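Local coordinates for PROTEIN (hypothetical protein EF0366) (Enterococcus faecalis, PDB 1VPY) that is of unknown function but belongs to the DUF72 family and folds as a TIM alpha/beta barrel, with zinc ions bound in the crystal, at residues A[16-21]-A[265-270]; A[89-94]-A[98-103]; A[164-169]-A[174-179]. All coordinates share one frame; numbering follows the deposited sequence.

Interaction 1: residues A[16-21]-A[265-270]; sequences LGLTSF and ENALQM
L16 points from strand 16-18 toward helix 265-270 and meets A267 and selenomethionine M270. The strand and helix segments run antiparallel, with axes 8.7 Å apart. CB of L16 has no partner within 4.2 Å in the helix segment. Its CG turns anti to the carbonyl carbon, chi1 -49°, which carries the two methyl groups to the helix. The branch then splits. CD1 comes against the helix backbone, 3.5 Å from O of A267, and also lies 4.0 Å from CB of M270. CD2 is directed at the M270 methyl group, but their modelled spacing is too short to be trusted. M270 is bent at chi2 and chi3 and crosses L16 obliquely; where its methyl lies is uncertain. L18 makes a lighter touch two residues along the strand, where its CD2 sits 4.0 Å from CB of A267. A267 thus meets L18 with its methyl and L16 with its backbone O. F255, on the last strand, touches both A267 and M270. Strand 13-18 and strand 250-255 are neighbours in the barrel, and G17 bonds through its backbone to V253 and F255. No hydrogen bond crosses between the two segments. The chemistry is apolar and buried, so side-chain shape and exclusion of water probably hold the final helix over the barrel seam.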
loop_
_atom_site.group_PDB
_atom_site.type_symbol
_atom_site.label_atom_id
_atom_site.label_comp_id
_atom_site.label_asym_id
_atom_site.label_seq_id
_atom_site.Cartn_x
_atom_site.Cartn_y
_atom_site.Cartn_z
ATOM N N LEU A 16 -0.137 11.500 -4.675
ATOM C CA LEU A 16 1.236 11.011 -4.584
ATOM C C LEU A 16 1.755 11.097 -3.159
ATOM O O LEU A 16 1.545 12.099 -2.470
ATOM C CB LEU A 16 2.156 11.788 -5.529
ATOM C CG LEU A 16 1.664 11.953 -6.967
ATOM C CD1 LEU A 16 2.684 12.702 -7.788
ATOM C CD2 LEU A 16 1.346 10.605 -7.587
ATOM N N GLY A 17 2.439 10.047 -2.725
ATOM C CA GLY A 17 2.943 9.986 -1.363
ATOM C C GLY A 17 4.193 9.158 -1.177
ATOM O O GLY A 17 4.648 8.489 -2.100
ATOM N N LEU A 18 4.739 9.213 0.034
ATOM C CA LEU A 18 5.955 8.486 0.390
ATOM C C LEU A 18 5.738 7.639 1.633
ATOM O O LEU A 18 4.678 7.674 2.254
ATOM C CB LEU A 18 7.112 9.455 0.672
ATOM C CG LEU A 18 7.387 10.640 -0.243
ATOM C CD1 LEU A 18 8.418 11.548 0.389
ATOM C CD2 LEU A 18 7.847 10.162 -1.601
ATOM N N THR A 19 6.771 6.890 1.987
ATOM C CA THR A 19 6.850 6.190 3.256
ATOM C C THR A 19 7.671 7.012 4.247
ATOM O O THR A 19 7.334 7.098 5.434
ATOM C CB THR A 19 7.522 4.833 3.060
ATOM O OG1 THR A 19 6.774 4.082 2.104
ATOM C CG2 THR A 19 7.578 4.070 4.367
ATOM N N SER A 20 8.751 7.605 3.738
ATOM C CA SER A 20 9.691 8.357 4.553
ATOM C C SER A 20 9.350 9.837 4.655
ATOM O O SER A 20 10.129 10.702 4.231
ATOM C CB SER A 20 11.126 8.169 4.053
ATOM O OG SER A 20 11.512 6.813 4.176
ATOM N N PHE A 21 8.175 10.120 5.215
ATOM C CA PHE A 21 7.921 11.430 5.804
ATOM C C PHE A 21 9.025 11.637 6.841
ATOM O O PHE A 21 9.463 12.759 7.076
ATOM C CB PHE A 21 6.507 11.523 6.429
ATOM C CG PHE A 21 6.350 10.780 7.736
ATOM C CD1 PHE A 21 6.102 9.409 7.751
ATOM C CD2 PHE A 21 6.443 11.456 8.947
ATOM C CE1 PHE A 21 5.961 8.723 8.955
ATOM C CE2 PHE A 21 6.303 10.779 10.154
ATOM C CZ PHE A 21 6.062 9.410 10.158
ATOM N N GLU A 265 12.134 13.068 -4.620
ATOM C CA GLU A 265 12.540 13.657 -5.892
ATOM C C GLU A 265 11.678 13.056 -7.002
ATOM O O GLU A 265 11.055 13.786 -7.776
ATOM C CB GLU A 265 14.034 13.421 -6.154
ATOM C CG GLU A 265 14.603 14.133 -7.388
ATOM C CD GLU A 265 14.962 15.602 -7.140
ATOM O OE1 GLU A 265 14.875 16.064 -5.977
ATOM O OE2 GLU A 265 15.349 16.293 -8.115
ATOM N N ASN A 266 11.622 11.726 -7.045
ATOM C CA ASN A 266 10.803 11.018 -8.018
ATOM C C ASN A 266 9.316 11.402 -7.972
ATOM O O ASN A 266 8.693 11.593 -9.020
ATOM C CB ASN A 266 10.964 9.503 -7.865
ATOM C CG ASN A 266 12.349 9.008 -8.254
ATOM O OD1 ASN A 266 12.722 7.887 -7.914
ATOM N ND2 ASN A 266 13.114 9.830 -8.974
ATOM N N ALA A 267 8.755 11.507 -6.767
ATOM C CA ALA A 267 7.355 11.903 -6.609
ATOM C C ALA A 267 7.112 13.334 -7.106
ATOM O O ALA A 267 6.113 13.606 -7.764
ATOM C CB ALA A 267 6.902 11.738 -5.167
ATOM N N LEU A 268 8.043 14.236 -6.813
ATOM C CA LEU A 268 7.971 15.612 -7.308
ATOM C C LEU A 268 8.117 15.674 -8.827
ATOM O O LEU A 268 7.579 16.579 -9.459
ATOM C CB LEU A 268 9.008 16.502 -6.612
ATOM C CG LEU A 268 8.655 17.222 -5.293
ATOM C CD1 LEU A 268 7.724 16.444 -4.303
ATOM C CD2 LEU A 268 9.941 17.678 -4.584
ATOM N N GLN A 269 8.825 14.702 -9.407
ATOM C CA GLN A 269 8.929 14.579 -10.867
ATOM C C GLN A 269 7.594 14.188 -11.488
ATOM O O GLN A 269 7.113 14.867 -12.397
ATOM C CB GLN A 269 10.015 13.576 -11.277
ATOM C CG GLN A 269 11.429 14.150 -11.293
ATOM C CD GLN A 269 12.503 13.072 -11.353
ATOM O OE1 GLN A 269 13.297 12.912 -10.415
ATOM N NE2 GLN A 269 12.529 12.322 -12.456
HETATM N N MSE A 270 7.008 13.098 -10.988
HETATM C CA MSE A 270 5.712 12.611 -11.444
HETATM C C MSE A 270 4.646 13.695 -11.407
HETATM O O MSE A 270 3.954 13.941 -12.394
HETATM C CB MSE A 270 5.267 11.438 -10.588
HETATM C CG MSE A 270 5.324 10.090 -11.294
HETATM SE SE MSE A 270 3.909 8.856 -10.678
HETATM C CE MSE A 270 2.505 10.161 -10.446
#

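Interaction 2: residues A[89-94]-A[98-103]; sequences TYYASE and ITAFLE
The first turns of helix 94-104 contain this contact, with E94 meeting I98 through the backbone and Y91 meeting A100 from the loop before. S93 holds the N-cap position, and E94 is the first helical residue. The N-H of I98 reaches O of E94 at 3.0 Å, with an N-H...O angle of 157°. This is the usual i to i+4 helix bond. CG1 of I98 also lies 3.5 Å from O of E94, because it turns back beside its own backbone N, chi1 -72°.

Y91 comes in from the loop. Its CE1 stands 3.7 Å from CB of A100, an oblique approach to the ring, and its OH is 4.2 Å from the same methyl. Y91 also touches I54, so the ring bridges a loop and the helix.

The carboxylate of E94 turns away from I98. Its OE1 makes a salt bridge with K137 of helix 129-141, which ties neighbouring helices together. I98 touches W141 of that same helix, and F101 meets F117 of strand 114-120 edge to face. The arrangement is that of a helix start with serine at the N-cap position in a TIM barrel, where the connection after strand 72-76 enters an outer helix.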
loop_
_atom_site.group_PDB
_atom_site.type_symbol
_atom_site.label_atom_id
_atom_site.label_comp_id
_atom_site.label_asym_id
_atom_site.label_seq_id
_atom_site.Cartn_x
_atom_site.Cartn_y
_atom_site.Cartn_z
ATOM N N THR A 89 4.077 -13.682 20.566
ATOM C CA THR A 89 4.827 -13.059 21.659
ATOM C C THR A 89 4.001 -11.985 22.373
ATOM O O THR A 89 4.173 -11.770 23.575
ATOM C CB THR A 89 6.150 -12.428 21.151
ATOM O OG1 THR A 89 6.790 -13.317 20.231
ATOM C CG2 THR A 89 7.096 -12.160 22.292
ATOM N N TYR A 90 3.099 -11.335 21.637
ATOM C CA TYR A 90 2.335 -10.199 22.152
ATOM C C TYR A 90 0.821 -10.414 22.205
ATOM O O TYR A 90 0.132 -9.734 22.961
ATOM C CB TYR A 90 2.637 -8.932 21.341
ATOM C CG TYR A 90 4.091 -8.516 21.340
ATOM C CD1 TYR A 90 4.606 -7.693 22.341
ATOM C CD2 TYR A 90 4.952 -8.940 20.331
ATOM C CE1 TYR A 90 5.946 -7.310 22.340
ATOM C CE2 TYR A 90 6.290 -8.563 20.320
ATOM C CZ TYR A 90 6.778 -7.749 21.324
ATOM O OH TYR A 90 8.102 -7.384 21.303
ATOM N N TYR A 91 0.297 -11.333 21.398
ATOM C CA TYR A 91 -1.151 -11.553 21.346
ATOM C C TYR A 91 -1.532 -13.028 21.499
ATOM O O TYR A 91 -0.929 -13.901 20.870
ATOM C CB TYR A 91 -1.755 -10.914 20.081
ATOM C CG TYR A 91 -1.464 -9.424 19.989
ATOM C CD1 TYR A 91 -2.193 -8.503 20.740
ATOM C CD2 TYR A 91 -0.434 -8.942 19.181
ATOM C CE1 TYR A 91 -1.914 -7.138 20.677
ATOM C CE2 TYR A 91 -0.146 -7.578 19.116
ATOM C CZ TYR A 91 -0.892 -6.686 19.865
ATOM O OH TYR A 91 -0.614 -5.342 19.806
ATOM N N ALA A 92 -2.523 -13.283 22.356
ATOM C CA ALA A 92 -2.932 -14.643 22.747
ATOM C C ALA A 92 -3.582 -15.455 21.620
ATOM O O ALA A 92 -3.453 -16.682 21.580
ATOM C CB ALA A 92 -3.852 -14.592 23.971
ATOM N N SER A 93 -4.283 -14.762 20.723
ATOM C CA SER A 93 -4.900 -15.371 19.543
ATOM C C SER A 93 -5.070 -14.326 18.444
ATOM O O SER A 93 -4.920 -13.125 18.693
ATOM C CB SER A 93 -6.252 -16.012 19.891
ATOM O OG SER A 93 -7.186 -15.050 20.353
ATOM N N GLU A 94 -5.380 -14.792 17.234
ATOM C CA GLU A 94 -5.570 -13.917 16.075
ATOM C C GLU A 94 -6.635 -12.852 16.330
ATOM O O GLU A 94 -6.479 -11.705 15.909
ATOM C CB GLU A 94 -5.944 -14.738 14.835
ATOM C CG GLU A 94 -4.810 -15.591 14.257
ATOM C CD GLU A 94 -5.219 -16.394 13.014
ATOM O OE1 GLU A 94 -6.436 -16.602 12.785
ATOM O OE2 GLU A 94 -4.311 -16.824 12.265
ATOM N N ILE A 98 -6.461 -8.709 16.133
ATOM C CA ILE A 98 -7.303 -7.890 15.269
ATOM C C ILE A 98 -8.021 -6.789 16.056
ATOM O O ILE A 98 -8.073 -5.641 15.604
ATOM C CB ILE A 98 -8.292 -8.761 14.448
ATOM C CG1 ILE A 98 -7.537 -9.533 13.364
ATOM C CG2 ILE A 98 -9.399 -7.920 13.818
ATOM C CD1 ILE A 98 -6.829 -8.657 12.341
ATOM N N THR A 99 -8.542 -7.134 17.235
ATOM C CA THR A 99 -9.216 -6.171 18.115
ATOM C C THR A 99 -8.294 -5.030 18.547
ATOM O O THR A 99 -8.714 -3.876 18.591
ATOM C CB THR A 99 -9.774 -6.844 19.394
ATOM O OG1 THR A 99 -10.357 -8.105 19.063
ATOM C CG2 THR A 99 -10.824 -5.955 20.068
ATOM N N ALA A 100 -7.048 -5.364 18.882
ATOM C CA ALA A 100 -6.065 -4.369 19.303
ATOM C C ALA A 100 -5.754 -3.398 18.170
ATOM O O ALA A 100 -5.708 -2.182 18.378
ATOM C CB ALA A 100 -4.796 -5.046 19.792
ATOM N N PHE A 101 -5.561 -3.945 16.971
ATOM C CA PHE A 101 -5.296 -3.135 15.788
ATOM C C PHE A 101 -6.466 -2.205 15.475
ATOM O O PHE A 101 -6.277 -0.991 15.345
ATOM C CB PHE A 101 -4.948 -4.014 14.577
ATOM C CG PHE A 101 -4.558 -3.229 13.351
ATOM C CD1 PHE A 101 -3.271 -2.718 13.216
ATOM C CD2 PHE A 101 -5.480 -3.000 12.332
ATOM C CE1 PHE A 101 -2.909 -1.982 12.087
ATOM C CE2 PHE A 101 -5.130 -2.265 11.202
ATOM C CZ PHE A 101 -3.841 -1.757 11.077
ATOM N N LEU A 102 -7.669 -2.769 15.377
ATOM C CA LEU A 102 -8.862 -1.996 15.032
ATOM C C LEU A 102 -9.261 -1.006 16.125
ATOM O O LEU A 102 -9.879 0.026 15.833
ATOM C CB LEU A 102 -10.038 -2.920 14.706
ATOM C CG LEU A 102 -9.966 -3.796 13.454
ATOM C CD1 LEU A 102 -11.203 -4.665 13.369
ATOM C CD2 LEU A 102 -9.816 -2.966 12.183
ATOM N N GLU A 103 -8.914 -1.327 17.373
ATOM C CA GLU A 103 -9.171 -0.436 18.509
ATOM C C GLU A 103 -8.244 0.777 18.468
ATOM O O GLU A 103 -8.669 1.901 18.741
ATOM C CB GLU A 103 -9.045 -1.174 19.854
#

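Interaction 3: residues A[164-169]-A[174-179]; sequences QMLQFM and FSLVIV
M169 holds F174 in two ways, by a backbone hydrogen bond and by a Met-aromatic contact. Both cross the turn that leads from helix 162-171 into the next strand. The N-H of F174 reaches O of M169 at 2.8 Å. The bond is bent, with an N-H...O angle of 142°. The side chain of selenomethionine M169 bends at chi2 and brings its SE beside the same residue. SE lies 3.9 Å from CB of F174 and 5.1 Å from the centroid of its ring. The approach is oblique, 65° off the ring normal. F168 adds a looser aromatic neighbour. Its CE2 comes to the edge of the F174 ring, near the ring plane, 4.4 Å from CE2 of F174. F174 continues onto I147 and I149 of the preceding strand, and F168 onto helix 129-141.

L176 forms the second half of the contact. Its CG stands anti to the backbone N, chi1 180°, and both methyl groups meet the helix. CD2 is 3.7 Å from CE of selenomethionine M165 and 3.9 Å from CD2 of L166. Both side chains cross L176 at about a right angle. CD1 takes CE of M169 at 4.1 Å. The leucine is therefore touched by three helix residues, and also by L151.

This helix and strand belong to the beta-alpha-beta unit made with strand 147-150. S175 bonds through its backbone to I147 and I149 there, so the strand is paired while the helix covers its outer side. The one polar link between the segments is the backbone bond at the turn. Apolar contacts of M165, L166, F168 and M169 make up the rest, so the helix is probably held mainly by apolar burial.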
loop_
_atom_site.group_PDB
_atom_site.type_symbol
_atom_site.label_atom_id
_atom_site.label_comp_id
_atom_site.label_asym_id
_atom_site.label_seq_id
_atom_site.Cartn_x
_atom_site.Cartn_y
_atom_site.Cartn_z
ATOM N N GLN A 164 -8.843 -15.840 -12.042
ATOM C CA GLN A 164 -9.633 -16.116 -10.831
ATOM C C GLN A 164 -9.080 -15.298 -9.687
ATOM O O GLN A 164 -9.822 -14.850 -8.814
ATOM C CB GLN A 164 -9.597 -17.594 -10.427
ATOM C CG GLN A 164 -10.095 -18.569 -11.469
ATOM C CD GLN A 164 -8.973 -19.096 -12.334
ATOM O OE1 GLN A 164 -8.266 -18.331 -13.000
ATOM N NE2 GLN A 164 -8.797 -20.413 -12.327
HETATM N N MSE A 165 -7.761 -15.128 -9.700
HETATM C CA MSE A 165 -7.056 -14.339 -8.714
HETATM C C MSE A 165 -7.630 -12.918 -8.702
HETATM O O MSE A 165 -8.070 -12.435 -7.654
HETATM C CB MSE A 165 -5.557 -14.349 -9.033
HETATM C CG MSE A 165 -4.656 -13.807 -7.936
HETATM SE SE MSE A 165 -4.605 -11.827 -7.861
HETATM C CE MSE A 165 -3.527 -11.441 -9.494
ATOM N N LEU A 166 -7.645 -12.269 -9.868
ATOM C CA LEU A 166 -8.204 -10.925 -10.002
ATOM C C LEU A 166 -9.683 -10.909 -9.638
ATOM O O LEU A 166 -10.153 -9.972 -8.991
ATOM C CB LEU A 166 -8.014 -10.388 -11.423
ATOM C CG LEU A 166 -6.609 -10.056 -11.938
ATOM C CD1 LEU A 166 -6.663 -9.750 -13.431
ATOM C CD2 LEU A 166 -5.987 -8.896 -11.178
ATOM N N GLN A 167 -10.402 -11.954 -10.050
ATOM C CA GLN A 167 -11.823 -12.115 -9.732
ATOM C C GLN A 167 -12.060 -12.251 -8.226
ATOM O O GLN A 167 -13.002 -11.669 -7.684
ATOM C CB GLN A 167 -12.417 -13.315 -10.488
ATOM C CG GLN A 167 -13.949 -13.393 -10.492
ATOM C CD GLN A 167 -14.630 -12.167 -11.112
ATOM O OE1 GLN A 167 -14.031 -11.428 -11.904
ATOM N NE2 GLN A 167 -15.893 -11.950 -10.749
ATOM N N PHE A 168 -11.196 -13.015 -7.563
ATOM C CA PHE A 168 -11.236 -13.162 -6.112
ATOM C C PHE A 168 -11.013 -11.823 -5.411
ATOM O O PHE A 168 -11.651 -11.539 -4.398
ATOM C CB PHE A 168 -10.203 -14.194 -5.645
ATOM C CG PHE A 168 -10.092 -14.314 -4.151
ATOM C CD1 PHE A 168 -10.948 -15.155 -3.442
ATOM C CD2 PHE A 168 -9.132 -13.588 -3.450
ATOM C CE1 PHE A 168 -10.850 -15.272 -2.058
ATOM C CE2 PHE A 168 -9.027 -13.695 -2.069
ATOM C CZ PHE A 168 -9.888 -14.542 -1.370
HETATM N N MSE A 169 -10.108 -11.007 -5.949
HETATM C CA MSE A 169 -9.851 -9.680 -5.396
HETATM C C MSE A 169 -11.043 -8.758 -5.626
HETATM O O MSE A 169 -11.454 -8.039 -4.721
HETATM C CB MSE A 169 -8.580 -9.072 -5.995
HETATM C CG MSE A 169 -7.309 -9.890 -5.761
HETATM SE SE MSE A 169 -6.673 -9.916 -3.899
HETATM C CE MSE A 169 -5.234 -11.272 -4.048
ATOM N N PHE A 174 -11.125 -6.174 -2.682
ATOM C CA PHE A 174 -9.725 -5.934 -2.360
ATOM C C PHE A 174 -9.124 -5.072 -3.454
ATOM O O PHE A 174 -9.369 -5.307 -4.644
ATOM C CB PHE A 174 -8.943 -7.243 -2.239
ATOM C CG PHE A 174 -9.146 -7.966 -0.931
ATOM C CD1 PHE A 174 -9.265 -7.265 0.267
ATOM C CD2 PHE A 174 -9.180 -9.357 -0.897
ATOM C CE1 PHE A 174 -9.443 -7.942 1.482
ATOM C CE2 PHE A 174 -9.357 -10.043 0.306
ATOM C CZ PHE A 174 -9.490 -9.336 1.494
ATOM N N SER A 175 -8.364 -4.056 -3.054
ATOM C CA SER A 175 -7.628 -3.237 -4.005
ATOM C C SER A 175 -6.239 -3.858 -4.212
ATOM O O SER A 175 -5.342 -3.676 -3.383
ATOM C CB SER A 175 -7.531 -1.796 -3.511
ATOM O OG SER A 175 -6.807 -1.008 -4.436
ATOM N N LEU A 176 -6.065 -4.616 -5.295
ATOM C CA LEU A 176 -4.796 -5.325 -5.501
ATOM C C LEU A 176 -3.703 -4.341 -5.885
ATOM O O LEU A 176 -3.801 -3.649 -6.903
ATOM C CB LEU A 176 -4.917 -6.429 -6.547
ATOM C CG LEU A 176 -3.637 -7.223 -6.834
ATOM C CD1 LEU A 176 -3.246 -8.130 -5.660
ATOM C CD2 LEU A 176 -3.790 -8.048 -8.106
ATOM N N VAL A 177 -2.666 -4.286 -5.059
ATOM C CA VAL A 177 -1.618 -3.289 -5.212
ATOM C C VAL A 177 -0.793 -3.517 -6.478
ATOM O O VAL A 177 -0.221 -4.599 -6.678
ATOM C CB VAL A 177 -0.728 -3.214 -3.957
ATOM C CG1 VAL A 177 0.526 -2.402 -4.229
ATOM C CG2 VAL A 177 -1.523 -2.611 -2.772
ATOM N N ILE A 178 -0.765 -2.508 -7.349
ATOM C CA ILE A 178 0.055 -2.581 -8.552
ATOM C C ILE A 178 1.489 -2.223 -8.183
ATOM O O ILE A 178 1.740 -1.135 -7.648
ATOM C CB ILE A 178 -0.457 -1.659 -9.673
ATOM C CG1 ILE A 178 -1.948 -1.920 -9.927
ATOM C CG2 ILE A 178 0.371 -1.892 -10.939
ATOM C CD1 ILE A 178 -2.632 -0.869 -10.720
ATOM N N VAL A 179 2.419 -3.144 -8.453
ATOM C CA VAL A 179 3.793 -2.984 -7.974
ATOM C C VAL A 179 4.879 -2.886 -9.045
ATOM O O VAL A 179 4.928 -3.682 -9.982
ATOM C CB VAL A 179 4.195 -4.080 -6.962
ATOM C CG1 VAL A 179 3.381 -3.946 -5.696
ATOM C CG2 VAL A 179 4.070 -5.491 -7.578
#

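In the fold
The three contacts lie around one closed barrel of eight parallel strands. Interaction 1 joins the first strand, 13-18, to the last helix, 260-273, and so brings the first and last elements of the barrel together. Interactions 2 and 3 fall between those in sequence, with 2 complete before 3 begins. Interaction 2 concerns the start of helix 94-104. Interaction 3 sets helix 162-171 against strand 175-180. The centres of 1 and 2 are about 32 Å apart, those of 1 and 3 about 24 Å, and those of 2 and 3 about 26 Å. None touches another. Interactions 1 and 3 reach the same sheet from opposite sides of the chain's centre. Interaction 1 lies where the barrel closes; the others belong to single steps around it.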